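Local coordinates for protein beta-galacturonidase (Eisenbergiella tayi, PDB 6NCW) that hydrolyses beta-linked galacturonides as a family 2 glycoside hydrolase, and may also act on beta-glucuronides, as relatives of its family do, at residues R257-K261 / D262-N266; E485-V488 / Q489-E493; P347-K350 / Q351-D355; S410-F413 / K414-I417; M293-D296 / L297-I300. All coordinates share one frame; numbering follows the deposited sequence.

Contact 1 (R257-K261 / D262-N266); sequences RTEGK and DILLN
R257 and E259 pair with L264 and D262 across a tight antiparallel hairpin, two strands whose short axes come within 4.7 Å at 139° and which are joined by a type II' turn from E259 to D262. Two hydrogen-bonded pairs make the ladder: R257 N and L264 N each donate a hydrogen bond to the other residue's carbonyl, with the L264 N to R257 O bond at 2.7 Å, and E259 and D262 repeat the exchange next to the turn. Between them T258 and I263 form a non-hydrogen-bonded pair, where T258 CA comes 3.3 Å from D262 O in a CA-H...O contact. G260 takes up the positive phi of the turn (63°). On the face shared by R257, E259, D262 and L264, methyl CD1 of L264 lies over one face of the R257 guanidinium, 3.5 Å from CZ, while E259 CB rests 3.7 Å from that same methyl. The arginine runs extended beyond CG to NE, and its NH1 meets E259 OE1 at 2.9 Å; the oxygen lies in the guanidinium plane, whereas the nitrogen approaches from above the carboxylate. E255 OE2, just upstream, forms a salt bridge with R257 NE. With E259 at its edge, E255 on NE and a methyl over one face, the guanidinium is probably restrained in both tilt and rotation, its charge compensated beside a buried leucine.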
loop_
_atom_site.group_PDB
_atom_site.type_symbol
_atom_site.label_atom_id
_atom_site.label_comp_id
_atom_site.label_asym_id
_atom_site.label_seq_id
_atom_site.Cartn_x
_atom_site.Cartn_y
_atom_site.Cartn_z
ATOM N N ARG A 257 13.341 -5.238 -44.565
ATOM C CA ARG A 257 13.799 -6.520 -45.084
ATOM C C ARG A 257 14.885 -7.046 -44.161
ATOM O O ARG A 257 15.469 -6.296 -43.375
ATOM C CB ARG A 257 14.302 -6.407 -46.536
ATOM C CG ARG A 257 15.349 -5.348 -46.763
ATOM C CD ARG A 257 15.830 -5.270 -48.228
ATOM N NE ARG A 257 16.921 -4.303 -48.335
ATOM C CZ ARG A 257 18.214 -4.624 -48.346
ATOM N NH1 ARG A 257 18.594 -5.899 -48.284
ATOM N NH2 ARG A 257 19.132 -3.663 -48.422
ATOM N N THR A 258 15.136 -8.350 -44.246
ATOM C CA THR A 258 16.260 -8.958 -43.554
ATOM C C THR A 258 17.359 -9.278 -44.554
ATOM O O THR A 258 17.100 -9.598 -45.719
ATOM C CB THR A 258 15.859 -10.236 -42.813
ATOM O OG1 THR A 258 15.385 -11.208 -43.756
ATOM C CG2 THR A 258 14.766 -9.946 -41.806
ATOM N N GLU A 259 18.594 -9.184 -44.077
ATOM C CA GLU A 259 19.768 -9.515 -44.871
ATOM C C GLU A 259 20.780 -10.102 -43.900
ATOM O O GLU A 259 21.285 -9.387 -43.026
ATOM C CB GLU A 259 20.312 -8.274 -45.577
ATOM C CG GLU A 259 21.532 -8.500 -46.428
ATOM C CD GLU A 259 21.908 -7.249 -47.201
ATOM O OE1 GLU A 259 21.289 -6.984 -48.262
ATOM O OE2 GLU A 259 22.810 -6.517 -46.735
ATOM N N GLY A 260 21.055 -11.390 -44.030
ATOM C CA GLY A 260 21.929 -12.031 -43.055
ATOM C C GLY A 260 21.307 -12.001 -41.671
ATOM O O GLY A 260 20.133 -12.346 -41.489
ATOM N N LYS A 261 22.096 -11.572 -40.683
ATOM C CA LYS A 261 21.629 -11.422 -39.310
ATOM C C LYS A 261 21.064 -10.025 -39.030
ATOM O O LYS A 261 20.909 -9.656 -37.861
ATOM C CB LYS A 261 22.770 -11.731 -38.318
ATOM C CG LYS A 261 23.356 -13.143 -38.407
ATOM C CD LYS A 261 24.517 -13.372 -37.429
ATOM C CE LYS A 261 24.914 -14.865 -37.358
ATOM N NZ LYS A 261 26.093 -15.150 -36.450
ATOM N N ASP A 262 20.772 -9.233 -40.061
ATOM C CA ASP A 262 20.364 -7.841 -39.882
ATOM C C ASP A 262 18.898 -7.655 -40.251
ATOM O O ASP A 262 18.454 -8.132 -41.296
ATOM C CB ASP A 262 21.219 -6.891 -40.730
ATOM C CG ASP A 262 22.705 -6.978 -40.399
ATOM O OD1 ASP A 262 23.068 -7.078 -39.202
ATOM O OD2 ASP A 262 23.511 -6.942 -41.354
ATOM N N ILE A 263 18.162 -6.947 -39.401
ATOM C CA ILE A 263 16.859 -6.404 -39.767
ATOM C C ILE A 263 17.100 -4.989 -40.273
ATOM O O ILE A 263 17.580 -4.130 -39.527
ATOM C CB ILE A 263 15.892 -6.406 -38.574
ATOM C CG1 ILE A 263 15.769 -7.803 -37.969
ATOM C CG2 ILE A 263 14.518 -5.924 -38.996
ATOM C CD1 ILE A 263 14.930 -7.820 -36.673
ATOM N N LEU A 264 16.777 -4.739 -41.537
ATOM C CA LEU A 264 17.115 -3.483 -42.189
ATOM C C LEU A 264 15.856 -2.651 -42.382
ATOM O O LEU A 264 14.895 -3.107 -43.006
ATOM C CB LEU A 264 17.796 -3.726 -43.532
ATOM C CG LEU A 264 19.105 -4.506 -43.617
ATOM C CD1 LEU A 264 19.481 -4.653 -45.084
ATOM C CD2 LEU A 264 20.208 -3.805 -42.839
ATOM N N LEU A 265 15.873 -1.426 -41.871
ATOM C CA LEU A 265 14.815 -0.455 -42.127
ATOM C C LEU A 265 15.390 0.660 -42.992
ATOM O O LEU A 265 16.298 1.371 -42.556
ATOM C CB LEU A 265 14.269 0.099 -40.815
ATOM C CG LEU A 265 13.336 1.286 -40.911
ATOM C CD1 LEU A 265 12.007 0.868 -41.506
ATOM C CD2 LEU A 265 13.163 1.860 -39.535
ATOM N N ASN A 266 14.874 0.812 -44.214
ATOM C CA ASN A 266 15.420 1.801 -45.154
ATOM C C ASN A 266 16.930 1.651 -45.302
ATOM O O ASN A 266 17.656 2.640 -45.434
ATOM C CB ASN A 266 15.083 3.231 -44.733
ATOM C CG ASN A 266 13.602 3.482 -44.714
ATOM O OD1 ASN A 266 12.850 2.771 -45.369
ATOM N ND2 ASN A 266 13.169 4.475 -43.945
#

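Contact 2 (E485-V488 / Q489-E493); sequences EYQV and QALKE
Helix 484-500 is the helix of a beta-alpha-beta unit in the TIM barrel, linking strands 461-466 and 504-509, and residues 485-493 form two and a half turns near its start. Four successive i to i+4 bonds carry the backbone, among them A490 N to Y486 O at 3.0 Å. Along one flank Y486 has CG anti to its N (chi1 -177°), which carries the ring forward, toward the next turn: CE1 comes 4.0 Å from A490 CB, and CD2 lies 3.7 Å from NE2 of Q489. Ring and amide planes stand 56° apart, and the two side chains cross at about a right angle. The polar ends of both are held elsewhere, Y486 OH by the carbonyl of K432 and Q489 OE1 by H479. On another flank Q487 and L491 run side by side in the same direction. There Q487 NE2 reaches the carbonyls of A468 and G533, close to the galacturonate-binding K532, while V547 of helix 544-553 packs on V488, L491 and K492. The leucine branch that touches is CD2, 3.8 Å from Q487 CG and 3.4 Å from Q487 O.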
loop_
_atom_site.group_PDB
_atom_site.type_symbol
_atom_site.label_atom_id
_atom_site.label_comp_id
_atom_site.label_asym_id
_atom_site.label_seq_id
_atom_site.Cartn_x
_atom_site.Cartn_y
_atom_site.Cartn_z
ATOM N N GLU A 485 13.023 -3.972 -5.534
ATOM C CA GLU A 485 14.486 -3.981 -5.592
ATOM C C GLU A 485 14.993 -5.153 -6.404
ATOM O O GLU A 485 15.884 -4.999 -7.244
ATOM C CB GLU A 485 15.083 -4.028 -4.194
ATOM C CG GLU A 485 14.817 -2.782 -3.404
ATOM C CD GLU A 485 13.621 -2.943 -2.464
ATOM O OE1 GLU A 485 12.830 -3.905 -2.637
ATOM O OE2 GLU A 485 13.485 -2.099 -1.554
ATOM N N TYR A 486 14.445 -6.345 -6.177
ATOM C CA TYR A 486 14.928 -7.460 -6.973
ATOM C C TYR A 486 14.653 -7.223 -8.453
ATOM O O TYR A 486 15.476 -7.571 -9.304
ATOM C CB TYR A 486 14.310 -8.784 -6.536
ATOM C CG TYR A 486 14.910 -9.910 -7.343
ATOM C CD1 TYR A 486 14.301 -10.366 -8.512
ATOM C CD2 TYR A 486 16.131 -10.463 -6.978
ATOM C CE1 TYR A 486 14.871 -11.388 -9.274
ATOM C CE2 TYR A 486 16.701 -11.478 -7.717
ATOM C CZ TYR A 486 16.067 -11.940 -8.870
ATOM O OH TYR A 486 16.659 -12.943 -9.612
ATOM N N GLN A 487 13.489 -6.652 -8.784
ATOM C CA GLN A 487 13.176 -6.441 -10.191
ATOM C C GLN A 487 14.178 -5.487 -10.827
ATOM O O GLN A 487 14.516 -5.628 -12.007
ATOM C CB GLN A 487 11.757 -5.902 -10.369
ATOM C CG GLN A 487 11.373 -5.752 -11.842
ATOM C CD GLN A 487 10.075 -4.980 -12.056
ATOM O OE1 GLN A 487 9.864 -3.898 -11.469
ATOM N NE2 GLN A 487 9.196 -5.525 -12.897
ATOM N N VAL A 488 14.641 -4.495 -10.060
ATOM C CA VAL A 488 15.676 -3.584 -10.539
ATOM C C VAL A 488 16.913 -4.372 -10.957
ATOM O O VAL A 488 17.431 -4.199 -12.065
ATOM C CB VAL A 488 16.022 -2.549 -9.451
ATOM C CG1 VAL A 488 17.383 -1.865 -9.767
ATOM C CG2 VAL A 488 14.912 -1.530 -9.315
ATOM N N GLN A 489 17.377 -5.275 -10.083
ATOM C CA GLN A 489 18.593 -6.040 -10.348
ATOM C C GLN A 489 18.422 -6.951 -11.553
ATOM O O GLN A 489 19.321 -7.064 -12.388
ATOM C CB GLN A 489 18.979 -6.883 -9.130
ATOM C CG GLN A 489 19.083 -6.125 -7.809
ATOM C CD GLN A 489 19.228 -7.054 -6.585
ATOM O OE1 GLN A 489 19.332 -6.581 -5.447
ATOM N NE2 GLN A 489 19.229 -8.374 -6.821
ATOM N N ALA A 490 17.293 -7.655 -11.629
ATOM C CA ALA A 490 17.045 -8.556 -12.748
ATOM C C ALA A 490 17.063 -7.807 -14.082
ATOM O O ALA A 490 17.759 -8.208 -15.025
ATOM C CB ALA A 490 15.711 -9.273 -12.556
ATOM N N LEU A 491 16.325 -6.696 -14.167
ATOM C CA LEU A 491 16.231 -5.977 -15.438
ATOM C C LEU A 491 17.580 -5.392 -15.841
ATOM O O LEU A 491 17.940 -5.408 -17.023
ATOM C CB LEU A 491 15.164 -4.884 -15.357
ATOM C CG LEU A 491 13.742 -5.254 -15.825
ATOM C CD1 LEU A 491 13.735 -5.509 -17.324
ATOM C CD2 LEU A 491 13.228 -6.487 -15.081
ATOM N N LYS A 492 18.353 -4.895 -14.871
ATOM C CA LYS A 492 19.677 -4.373 -15.193
ATOM C C LYS A 492 20.543 -5.454 -15.841
ATOM O O LYS A 492 21.115 -5.251 -16.917
ATOM C CB LYS A 492 20.333 -3.815 -13.924
ATOM C CG LYS A 492 21.574 -2.976 -14.202
ATOM C CD LYS A 492 22.243 -2.497 -12.915
ATOM C CE LYS A 492 23.366 -1.497 -13.219
ATOM N NZ LYS A 492 23.727 -0.692 -12.006
ATOM N N GLU A 493 20.609 -6.632 -15.220
ATOM C CA GLU A 493 21.403 -7.720 -15.781
ATOM C C GLU A 493 20.829 -8.235 -17.101
ATOM O O GLU A 493 21.582 -8.555 -18.027
ATOM C CB GLU A 493 21.506 -8.870 -14.777
ATOM C CG GLU A 493 22.386 -9.998 -15.316
ATOM C CD GLU A 493 22.459 -11.223 -14.415
ATOM O OE1 GLU A 493 21.919 -11.165 -13.285
ATOM O OE2 GLU A 493 23.054 -12.244 -14.857
#

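Contact 3 (P347-K350 / Q351-D355); sequences PHFK and QQCGD
With CG of F349 anti to its backbone N (chi1 173°) and SG of C353 anti to its own carbonyl carbon (chi1 -80°), ring and thiol are brought together one helical turn apart. The sulfur sits over one face of the phenyl ring, 3.8 Å from the centroid and 25° off the normal. It is displaced toward the far rim, so that CE1 and CZ of F349 are the nearest carbons, each 3.5 Å from C353 SG. This is a Cys sulfur-aromatic contact, and beneath it C353 N bonds to F349 O at 2.9 Å. At the start of the helix, Q352 stretches back along H348: its CG is 3.3 Å from H348 O, the carbonyl that accepts from Q352 N, and its NE2 comes 3.7 Å from H348 CB. A water bridges the first turn, donating to P347 O at 2.7 Å and accepting from Q351 N at 3.0 Å, and thereby links a loop carbonyl to an amide of the opening turn. Outward from this end, the Q352 amide bonds at both atoms, NE2 to the carbonyl of D123 and OE1 to the amide of A125, tying the TIM barrel helix to the loop that follows strand 109-117. Helix 384-400 lies alongside, where Q393 touches both F349 and C353, and E388 and E392 form salt bridges with K350 NZ.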
loop_
_atom_site.group_PDB
_atom_site.type_symbol
_atom_site.label_atom_id
_atom_site.label_comp_id
_atom_site.label_asym_id
_atom_site.label_seq_id
_atom_site.Cartn_x
_atom_site.Cartn_y
_atom_site.Cartn_z
ATOM N N PRO A 347 -11.075 -28.590 -32.971
ATOM C CA PRO A 347 -11.520 -28.597 -34.379
ATOM C C PRO A 347 -11.736 -27.214 -34.977
ATOM O O PRO A 347 -11.860 -27.113 -36.206
ATOM C CB PRO A 347 -12.835 -29.396 -34.340
ATOM C CG PRO A 347 -13.285 -29.357 -32.939
ATOM C CD PRO A 347 -12.029 -29.280 -32.083
ATOM N N HIS A 348 -11.803 -26.156 -34.166
ATOM C CA HIS A 348 -11.951 -24.801 -34.689
ATOM C C HIS A 348 -10.640 -24.046 -34.762
ATOM O O HIS A 348 -10.638 -22.908 -35.247
ATOM C CB HIS A 348 -12.933 -23.982 -33.836
ATOM C CG HIS A 348 -14.253 -24.647 -33.631
ATOM N ND1 HIS A 348 -15.133 -24.883 -34.663
ATOM C CD2 HIS A 348 -14.840 -25.137 -32.512
ATOM C CE1 HIS A 348 -16.208 -25.488 -34.190
ATOM N NE2 HIS A 348 -16.056 -25.656 -32.889
ATOM N N PHE A 349 -9.533 -24.639 -34.279
ATOM C CA PHE A 349 -8.303 -23.875 -34.081
ATOM C C PHE A 349 -7.760 -23.317 -35.397
ATOM O O PHE A 349 -7.447 -22.125 -35.491
ATOM C CB PHE A 349 -7.240 -24.733 -33.390
ATOM C CG PHE A 349 -5.889 -24.060 -33.305
ATOM C CD1 PHE A 349 -5.661 -23.039 -32.387
ATOM C CD2 PHE A 349 -4.851 -24.441 -34.147
ATOM C CE1 PHE A 349 -4.418 -22.416 -32.301
ATOM C CE2 PHE A 349 -3.607 -23.825 -34.070
ATOM C CZ PHE A 349 -3.392 -22.808 -33.144
ATOM N N LYS A 350 -7.621 -24.168 -36.419
ATOM C CA LYS A 350 -7.052 -23.710 -37.689
ATOM C C LYS A 350 -7.934 -22.656 -38.354
ATOM O O LYS A 350 -7.432 -21.642 -38.857
ATOM C CB LYS A 350 -6.832 -24.900 -38.626
ATOM C CG LYS A 350 -5.591 -25.746 -38.276
ATOM C CD LYS A 350 -5.792 -27.223 -38.618
ATOM C CE LYS A 350 -4.731 -27.775 -39.569
ATOM N NZ LYS A 350 -3.362 -27.787 -38.989
ATOM N N GLN A 351 -9.251 -22.878 -38.364
ATOM C CA GLN A 351 -10.171 -21.911 -38.953
ATOM C C GLN A 351 -10.099 -20.566 -38.230
ATOM O O GLN A 351 -10.082 -19.507 -38.869
ATOM C CB GLN A 351 -11.598 -22.483 -38.927
ATOM C CG GLN A 351 -12.630 -21.695 -39.735
ATOM C CD GLN A 351 -12.355 -21.722 -41.222
ATOM O OE1 GLN A 351 -12.083 -20.685 -41.835
ATOM N NE2 GLN A 351 -12.428 -22.908 -41.816
ATOM N N GLN A 352 -10.025 -20.587 -36.893
ATOM C CA GLN A 352 -10.011 -19.331 -36.144
ATOM C C GLN A 352 -8.672 -18.602 -36.276
ATOM O O GLN A 352 -8.643 -17.364 -36.302
ATOM C CB GLN A 352 -10.382 -19.606 -34.686
ATOM C CG GLN A 352 -11.886 -19.910 -34.523
ATOM C CD GLN A 352 -12.261 -20.432 -33.147
ATOM O OE1 GLN A 352 -11.393 -20.771 -32.347
ATOM N NE2 GLN A 352 -13.570 -20.495 -32.863
ATOM N N CYS A 353 -7.565 -19.338 -36.401
ATOM C CA CYS A 353 -6.278 -18.710 -36.676
ATOM C C CYS A 353 -6.264 -18.103 -38.066
ATOM O O CYS A 353 -5.931 -16.921 -38.238
ATOM C CB CYS A 353 -5.150 -19.731 -36.538
ATOM S SG CYS A 353 -4.650 -20.059 -34.864
ATOM N N GLY A 354 -6.630 -18.907 -39.070
ATOM C CA GLY A 354 -6.748 -18.390 -40.423
ATOM C C GLY A 354 -7.631 -17.162 -40.518
ATOM O O GLY A 354 -7.276 -16.185 -41.181
ATOM N N ASP A 355 -8.793 -17.189 -39.853
ATOM C CA ASP A 355 -9.677 -16.022 -39.863
ATOM C C ASP A 355 -9.003 -14.800 -39.237
ATOM O O ASP A 355 -9.094 -13.684 -39.766
ATOM C CB ASP A 355 -10.981 -16.341 -39.134
ATOM C CG ASP A 355 -11.894 -17.270 -39.930
ATOM O OD1 ASP A 355 -11.696 -17.415 -41.151
ATOM O OD2 ASP A 355 -12.822 -17.847 -39.324
HETATM O O HOH W 1 -10.484 -25.588 -37.941
#

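Contact 4 (S410-F413 / K414-I417); sequences SCRF and KTDI
S410 OG donates to D416 OD1 at 2.8 Å, on the anti lone pair of that oxygen. The same hydroxyl accepts from R412 N at 2.9 Å, an ST turn, which places OG between a backbone amide and a side-chain acid. The serine reaches both because OG stands anti to its own N (chi1 174°). Behind this pair the chain folds back on R412 O: T415 N comes to it at 3.2 Å, nearly straight at the hydrogen but from above the carbonyl plane, and D416 N adds a weak bond at 3.3 Å. R412 is also the centre of an inverse gamma turn, and its CB lies 3.4 Å from T415 OG1. All of this belongs to the loop leaving strand 406-410 of the TIM barrel on the way to strand 425-428, and the side chain of S410 is about 8 Å from that of N377, a galacturonate-binding residue. At the bend F413 and K414 run side by side in the same direction. K414 CG lies over one face of the F413 ring, toward its rim, and K414 CD passes just beyond that rim, 3.4 Å from F413 CE1. Positive phi at K414 (71°) turns the chain there. S381 OG is a second partner of D416 OD1, the amide of C418 holds OD2 of that acid, and Y427 OH bonds to R412 O. Helix 439-453 packs against F413 and K414, Y442 stacking on the F413 ring and E445 forming a salt bridge with K414 NZ.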
loop_
_atom_site.group_PDB
_atom_site.type_symbol
_atom_site.label_atom_id
_atom_site.label_comp_id
_atom_site.label_asym_id
_atom_site.label_seq_id
_atom_site.Cartn_x
_atom_site.Cartn_y
_atom_site.Cartn_z
ATOM N N SER A 410 9.139 -17.932 -29.556
ATOM C CA SER A 410 9.231 -19.304 -29.076
ATOM C C SER A 410 9.660 -19.373 -27.620
ATOM O O SER A 410 10.455 -18.559 -27.145
ATOM C CB SER A 410 10.225 -20.117 -29.906
ATOM O OG SER A 410 10.408 -21.406 -29.330
ATOM N N CYS A 411 9.161 -20.391 -26.921
ATOM C CA CYS A 411 9.726 -20.779 -25.632
ATOM C C CYS A 411 10.235 -22.216 -25.637
ATOM O O CYS A 411 10.535 -22.756 -24.566
ATOM C CB CYS A 411 8.700 -20.590 -24.511
ATOM S SG CYS A 411 7.269 -21.646 -24.714
ATOM N N ARG A 412 10.342 -22.850 -26.813
ATOM C CA ARG A 412 10.809 -24.234 -26.924
ATOM C C ARG A 412 12.336 -24.225 -26.955
ATOM O O ARG A 412 12.981 -24.317 -28.003
ATOM C CB ARG A 412 10.219 -24.913 -28.157
ATOM C CG ARG A 412 8.704 -25.161 -28.081
ATOM C CD ARG A 412 8.249 -25.503 -26.650
ATOM N NE ARG A 412 6.913 -26.096 -26.615
ATOM C CZ ARG A 412 5.813 -25.485 -26.175
ATOM N NH1 ARG A 412 5.869 -24.241 -25.720
ATOM N NH2 ARG A 412 4.651 -26.127 -26.189
ATOM N N PHE A 413 12.915 -24.116 -25.761
ATOM C CA PHE A 413 14.348 -23.924 -25.568
ATOM C C PHE A 413 15.143 -25.109 -26.116
ATOM O O PHE A 413 15.222 -26.156 -25.469
ATOM C CB PHE A 413 14.619 -23.706 -24.074
ATOM C CG PHE A 413 16.014 -23.242 -23.748
ATOM C CD1 PHE A 413 16.970 -24.139 -23.279
ATOM C CD2 PHE A 413 16.357 -21.906 -23.857
ATOM C CE1 PHE A 413 18.248 -23.716 -22.951
ATOM C CE2 PHE A 413 17.635 -21.477 -23.528
ATOM C CZ PHE A 413 18.579 -22.384 -23.069
ATOM N N LYS A 414 15.702 -24.955 -27.322
ATOM C CA LYS A 414 16.557 -25.940 -27.986
ATOM C C LYS A 414 15.798 -27.173 -28.463
ATOM O O LYS A 414 16.404 -28.218 -28.708
ATOM C CB LYS A 414 17.736 -26.347 -27.087
ATOM C CG LYS A 414 18.683 -25.171 -26.798
ATOM C CD LYS A 414 19.604 -25.409 -25.623
ATOM C CE LYS A 414 19.906 -26.862 -25.377
ATOM N NZ LYS A 414 20.779 -26.955 -24.179
ATOM N N THR A 415 14.478 -27.060 -28.628
ATOM C CA THR A 415 13.633 -28.140 -29.106
ATOM C C THR A 415 12.663 -27.681 -30.189
ATOM O O THR A 415 11.872 -28.494 -30.680
ATOM C CB THR A 415 12.834 -28.752 -27.944
ATOM O OG1 THR A 415 11.912 -27.785 -27.436
ATOM C CG2 THR A 415 13.761 -29.188 -26.808
ATOM N N ASP A 416 12.692 -26.401 -30.556
ATOM C CA ASP A 416 11.842 -25.875 -31.615
ATOM C C ASP A 416 12.228 -26.504 -32.951
ATOM O O ASP A 416 13.403 -26.490 -33.327
ATOM C CB ASP A 416 11.998 -24.350 -31.676
ATOM C CG ASP A 416 10.833 -23.653 -32.397
ATOM O OD1 ASP A 416 10.181 -22.793 -31.767
ATOM O OD2 ASP A 416 10.581 -23.937 -33.595
ATOM N N ILE A 417 11.251 -27.047 -33.679
ATOM C CA ILE A 417 11.515 -27.612 -35.006
ATOM C C ILE A 417 10.947 -26.729 -36.120
ATOM O O ILE A 417 10.798 -27.187 -37.260
ATOM C CB ILE A 417 10.994 -29.057 -35.133
ATOM C CG1 ILE A 417 9.467 -29.105 -35.079
ATOM C CG2 ILE A 417 11.570 -29.948 -34.037
ATOM C CD1 ILE A 417 8.883 -30.499 -35.246
#

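Contact 5 (M293-D296 / L297-I300); sequences MQHD and LMLI
Q294 and M298 cross at about a right angle, the glutamine amide folded over the methionine stem so that NE2 lies 3.4 Å from M298 CG. The fold comes from the second torsion of Q294: CG is anti to the backbone N, but chi2 of 51° bends the amide toward L297 and M298 in the following turn. Its other end, OE1, stands 3.8 Å from L297 CD1, again with the side chains nearly perpendicular, and the amide thereby rests on two hydrocarbon neighbours. The NE2 end is held by Q326 OE1 of helix 317-326. M298 bends at its sulfur (chi3 -57°), which returns CE to 4.0 Å from Q294 O. These residues lie in helix 290-302, the helix of a beta-alpha-beta unit between strands 268-276 and 307-309 of the TIM barrel, and four i to i+4 backbone bonds run through them, such as M298 N to Q294 O at 2.8 Å. Further round the helix, H295 and L299 meet obliquely, with the leucine's CD1 4.0 Å from H295 CE1. L297 turns instead toward the barrel wall, packing on I308, and toward helix 317-326, on F319 and L322. The buried carboxylate of D296 has two arginine partners, R539 at OD1 and R277 at OD2. A second subunit packs on the same helix: P38 of that subunit meets Q294 and M298, and its P47 meets L299.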
loop_
_atom_site.group_PDB
_atom_site.type_symbol
_atom_site.label_atom_id
_atom_site.label_comp_id
_atom_site.label_asym_id
_atom_site.label_seq_id
_atom_site.Cartn_x
_atom_site.Cartn_y
_atom_site.Cartn_z
ATOM N N MET A 293 -4.461 5.385 -24.459
ATOM C CA MET A 293 -3.454 4.924 -25.412
ATOM C C MET A 293 -2.272 5.863 -25.457
ATOM O O MET A 293 -1.121 5.435 -25.363
ATOM C CB MET A 293 -4.056 4.823 -26.813
ATOM C CG MET A 293 -5.051 3.718 -26.953
ATOM S SD MET A 293 -5.727 3.685 -28.632
ATOM C CE MET A 293 -6.788 2.251 -28.434
ATOM N N GLN A 294 -2.543 7.151 -25.681
ATOM C CA GLN A 294 -1.466 8.117 -25.807
ATOM C C GLN A 294 -0.700 8.248 -24.498
ATOM O O GLN A 294 0.527 8.416 -24.501
ATOM C CB GLN A 294 -2.024 9.471 -26.265
ATOM C CG GLN A 294 -0.968 10.518 -26.557
ATOM C CD GLN A 294 0.118 10.014 -27.497
ATOM O OE1 GLN A 294 -0.086 9.061 -28.247
ATOM N NE2 GLN A 294 1.282 10.656 -27.455
ATOM N N HIS A 295 -1.398 8.144 -23.364
ATOM C CA HIS A 295 -0.705 8.176 -22.079
ATOM C C HIS A 295 0.311 7.036 -21.974
ATOM O O HIS A 295 1.469 7.261 -21.606
ATOM C CB HIS A 295 -1.706 8.114 -20.930
ATOM C CG HIS A 295 -1.106 8.463 -19.612
ATOM N ND1 HIS A 295 -0.716 7.513 -18.692
ATOM C CD2 HIS A 295 -0.773 9.662 -19.080
ATOM C CE1 HIS A 295 -0.202 8.113 -17.634
ATOM N NE2 HIS A 295 -0.206 9.416 -17.851
ATOM N N ASP A 296 -0.102 5.808 -22.316
ATOM C CA ASP A 296 0.846 4.696 -22.411
ATOM C C ASP A 296 1.992 5.025 -23.368
ATOM O O ASP A 296 3.165 4.775 -23.059
ATOM C CB ASP A 296 0.152 3.411 -22.871
ATOM C CG ASP A 296 -0.667 2.727 -21.762
ATOM O OD1 ASP A 296 -0.784 3.271 -20.634
ATOM O OD2 ASP A 296 -1.225 1.636 -22.047
ATOM N N LEU A 297 1.673 5.553 -24.555
ATOM C CA LEU A 297 2.726 5.786 -25.537
ATOM C C LEU A 297 3.742 6.799 -25.022
ATOM O O LEU A 297 4.948 6.643 -25.253
ATOM C CB LEU A 297 2.126 6.224 -26.875
ATOM C CG LEU A 297 1.540 5.031 -27.631
ATOM C CD1 LEU A 297 0.837 5.418 -28.932
ATOM C CD2 LEU A 297 2.648 4.031 -27.888
ATOM N N MET A 298 3.281 7.815 -24.283
ATOM C CA MET A 298 4.203 8.809 -23.741
ATOM C C MET A 298 5.094 8.225 -22.648
ATOM O O MET A 298 6.263 8.606 -22.544
ATOM C CB MET A 298 3.425 10.029 -23.226
ATOM C CG MET A 298 2.751 10.803 -24.349
ATOM S SD MET A 298 2.005 12.372 -23.847
ATOM C CE MET A 298 0.845 11.858 -22.536
ATOM N N LEU A 299 4.579 7.294 -21.835
ATOM C CA LEU A 299 5.451 6.619 -20.888
ATOM C C LEU A 299 6.470 5.764 -21.623
ATOM O O LEU A 299 7.670 5.807 -21.321
ATOM C CB LEU A 299 4.630 5.769 -19.913
ATOM C CG LEU A 299 3.687 6.545 -19.001
ATOM C CD1 LEU A 299 2.808 5.588 -18.138
ATOM C CD2 LEU A 299 4.480 7.490 -18.109
ATOM N N ILE A 300 6.008 5.023 -22.631
ATOM C CA ILE A 300 6.892 4.145 -23.391
ATOM C C ILE A 300 7.979 4.952 -24.106
ATOM O O ILE A 300 9.156 4.562 -24.115
ATOM C CB ILE A 300 6.039 3.287 -24.349
ATOM C CG1 ILE A 300 5.194 2.291 -23.519
ATOM C CG2 ILE A 300 6.893 2.597 -25.374
ATOM C CD1 ILE A 300 4.145 1.510 -24.330
#

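All five contacts fall in the TIM barrel region, yet none touches another. Contacts 3 and 4 approach most closely, their nearest atoms about 11 Å apart, and both lie near the galacturonate site: the side chain of F349 is about 10 Å from those of R337 and N377, and that of R412 about 9 Å from R337 and about 8 Å from a bound glycerol. Contact 2 lies nearby: Q487 is about 5 Å from K532 between side chains, but about 12 Å from the glycerol. Contacts 1 and 5 are remote from it. Contact 5 and contact 3 lie on opposite sides of the chain's centre, 33 Å apart between centres; contact 5 meets a second subunit.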